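Local coordinates for regulator of G-protein signaling 1 (Homo sapiens, PDB 2BV1) that increases the GTPase activity of G protein alpha subunits, driving them into the inactive GDP-bound form and so damping signalling downstream of G protein-coupled receptors, at residues 93-98 with 111-116. Residues are numbered along the deposited sequence; the frame is centred on the assembly and turned at random.
Sequences FRTRES and FDEAQK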
loop_
_atom_site.group_PDB
_atom_site.type_symbol
_atom_site.label_atom_id
_atom_site.label_comp_id
_atom_site.label_asym_id
_atom_site.label_seq_id
_atom_site.Cartn_x
_atom_site.Cartn_y
_atom_site.Cartn_z
ATOM N N PHE A 93 4.752 -17.740 -2.049
ATOM C CA PHE A 93 4.078 -18.865 -1.448
ATOM C C PHE A 93 4.310 -19.079 0.054
ATOM O O PHE A 93 3.349 -19.375 0.770
ATOM C CB PHE A 93 4.461 -20.126 -2.227
ATOM C CG PHE A 93 3.897 -21.358 -1.683
ATOM C CD1 PHE A 93 2.580 -21.682 -1.916
ATOM C CD2 PHE A 93 4.684 -22.229 -0.935
ATOM C CE1 PHE A 93 2.045 -22.853 -1.392
ATOM C CE2 PHE A 93 4.160 -23.386 -0.409
ATOM C CZ PHE A 93 2.840 -23.709 -0.645
ATOM N N ARG A 94 5.560 -18.935 0.514
ATOM C CA ARG A 94 5.902 -19.208 1.924
ATOM C C ARG A 94 5.375 -18.105 2.823
ATOM O O ARG A 94 4.868 -18.381 3.903
ATOM C CB ARG A 94 7.423 -19.423 2.160
ATOM C CG ARG A 94 7.880 -20.805 1.752
ATOM C CD ARG A 94 9.387 -21.021 1.948
ATOM N NE ARG A 94 9.831 -22.258 1.307
ATOM C CZ ARG A 94 11.100 -22.509 0.971
ATOM N NH1 ARG A 94 12.053 -21.607 1.209
ATOM N NH2 ARG A 94 11.397 -23.641 0.356
ATOM N N THR A 95 5.480 -16.869 2.377
ATOM C CA THR A 95 4.893 -15.750 3.112
ATOM C C THR A 95 3.352 -15.865 3.200
ATOM O O THR A 95 2.748 -15.651 4.273
ATOM C CB THR A 95 5.286 -14.454 2.481
ATOM O OG1 THR A 95 6.701 -14.383 2.489
ATOM C CG2 THR A 95 4.698 -13.249 3.240
ATOM N N ARG A 96 2.747 -16.272 2.083
ATOM C CA ARG A 96 1.306 -16.532 2.036
ATOM C C ARG A 96 0.894 -17.616 3.026
ATOM O O ARG A 96 -0.001 -17.391 3.831
ATOM C CB ARG A 96 0.866 -16.885 0.611
ATOM C CG ARG A 96 -0.627 -16.723 0.348
ATOM C CD ARG A 96 -1.016 -17.034 -1.101
ATOM N NE ARG A 96 -0.075 -16.458 -2.079
ATOM C CZ ARG A 96 0.778 -17.167 -2.842
ATOM N NH1 ARG A 96 0.851 -18.500 -2.793
ATOM N NH2 ARG A 96 1.572 -16.530 -3.686
ATOM N N GLU A 97 1.566 -18.777 2.984
ATOM C CA GLU A 97 1.275 -19.878 3.892
ATOM C C GLU A 97 1.437 -19.496 5.369
ATOM O O GLU A 97 0.581 -19.855 6.214
ATOM C CB GLU A 97 2.151 -21.113 3.573
ATOM C CG GLU A 97 1.929 -21.694 2.168
ATOM C CD GLU A 97 1.076 -22.962 2.135
ATOM O OE1 GLU A 97 1.356 -23.939 2.889
ATOM O OE2 GLU A 97 0.136 -22.985 1.301
ATOM N N SER A 98 2.518 -18.799 5.707
ATOM C CA SER A 98 2.675 -18.357 7.102
ATOM C C SER A 98 1.634 -17.298 7.533
ATOM O O SER A 98 1.169 -17.332 8.678
ATOM C CB SER A 98 4.097 -17.897 7.428
ATOM O OG SER A 98 4.452 -16.783 6.687
ATOM N N PHE A 111 0.294 -9.230 9.716
ATOM C CA PHE A 111 0.523 -8.928 8.307
ATOM C C PHE A 111 1.864 -8.241 8.008
ATOM O O PHE A 111 2.098 -7.859 6.842
ATOM C CB PHE A 111 -0.628 -8.049 7.740
ATOM C CG PHE A 111 -1.941 -8.730 7.742
ATOM C CD1 PHE A 111 -2.194 -9.756 6.830
ATOM C CD2 PHE A 111 -2.928 -8.376 8.658
ATOM C CE1 PHE A 111 -3.406 -10.433 6.832
ATOM C CE2 PHE A 111 -4.135 -9.048 8.690
ATOM C CZ PHE A 111 -4.394 -10.059 7.778
ATOM N N ASP A 112 2.708 -8.086 9.037
ATOM C CA ASP A 112 4.019 -7.410 8.919
ATOM C C ASP A 112 4.917 -8.004 7.825
ATOM O O ASP A 112 5.572 -7.273 7.093
ATOM C CB ASP A 112 4.768 -7.484 10.240
ATOM C CG ASP A 112 4.230 -6.498 11.285
ATOM O OD1 ASP A 112 3.264 -5.757 11.005
ATOM O OD2 ASP A 112 4.816 -6.471 12.378
ATOM N N GLU A 113 4.937 -9.320 7.702
ATOM C CA GLU A 113 5.791 -9.971 6.704
ATOM C C GLU A 113 5.269 -9.696 5.294
ATOM O O GLU A 113 6.009 -9.279 4.395
ATOM C CB GLU A 113 5.900 -11.480 6.958
ATOM C CG GLU A 113 7.015 -11.910 7.901
ATOM C CD GLU A 113 7.129 -13.432 8.013
ATOM O OE1 GLU A 113 6.804 -14.150 7.015
ATOM O OE2 GLU A 113 7.547 -13.913 9.102
ATOM N N ALA A 114 3.975 -9.923 5.101
ATOM C CA ALA A 114 3.343 -9.688 3.814
ATOM C C ALA A 114 3.391 -8.215 3.442
ATOM O O ALA A 114 3.614 -7.857 2.273
ATOM C CB ALA A 114 1.917 -10.216 3.795
ATOM N N GLN A 115 3.286 -7.359 4.441
ATOM C CA GLN A 115 3.247 -5.911 4.206
ATOM C C GLN A 115 4.647 -5.467 3.708
ATOM O O GLN A 115 4.778 -4.661 2.812
ATOM C CB GLN A 115 2.901 -5.173 5.476
ATOM C CG GLN A 115 2.728 -3.671 5.226
ATOM C CD GLN A 115 2.307 -2.870 6.446
ATOM O OE1 GLN A 115 2.421 -3.327 7.575
ATOM N NE2 GLN A 115 1.813 -1.649 6.209
ATOM N N LYS A 116 5.673 -6.007 4.347
ATOM C CA LYS A 116 7.030 -5.711 3.973
ATOM C C LYS A 116 7.329 -6.120 2.544
ATOM O O LYS A 116 7.895 -5.360 1.808
ATOM C CB LYS A 116 7.982 -6.329 4.956
ATOM C CG LYS A 116 9.393 -5.744 4.842
HETATM O O HOH W 1 3.816 -14.436 7.744
#
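Thr95 faces Ala114 where the first turns of helices 93-103 and 112-131 pass each other nearly antiparallel, the axes of the two short segments 9.6 Å apart at an angle of 150°. The methyl of Thr95 makes the main apolar contact: CG2 stands anti to the backbone N and ends 3.9 Å from Ala114 CA, against the backbone between Glu113 and Ala114. The same rotation leaves OG1 beside its own backbone N (chi1 -59°), where it hydrogen-bonds Asp92 just before the helix. Ala114 adds its small CB, 4.2 Å from Thr95 CG2, and also touches Phe54 of helix 50-62 and Thr99, one turn after Thr95 on helix 93-103. On the side of the exposed Glu113 the contact turns polar. Its extended chain brings OE1 to 3.5 Å from Ser98 OG. One water spans the pair, 2.7 Å from Ser98 OG and giving a weak bond to Glu113 OE1. Ser98 OG also lies within reach of the carbonyl oxygens of both Arg94 and Thr95, at 3.2 Å each. A methyl packed on helix backbone beside a water-bridged polar pair thus joins two consecutive helices that, with 50-62 and 69-81, belong to the antiparallel four-helix bundle of the RGS domain.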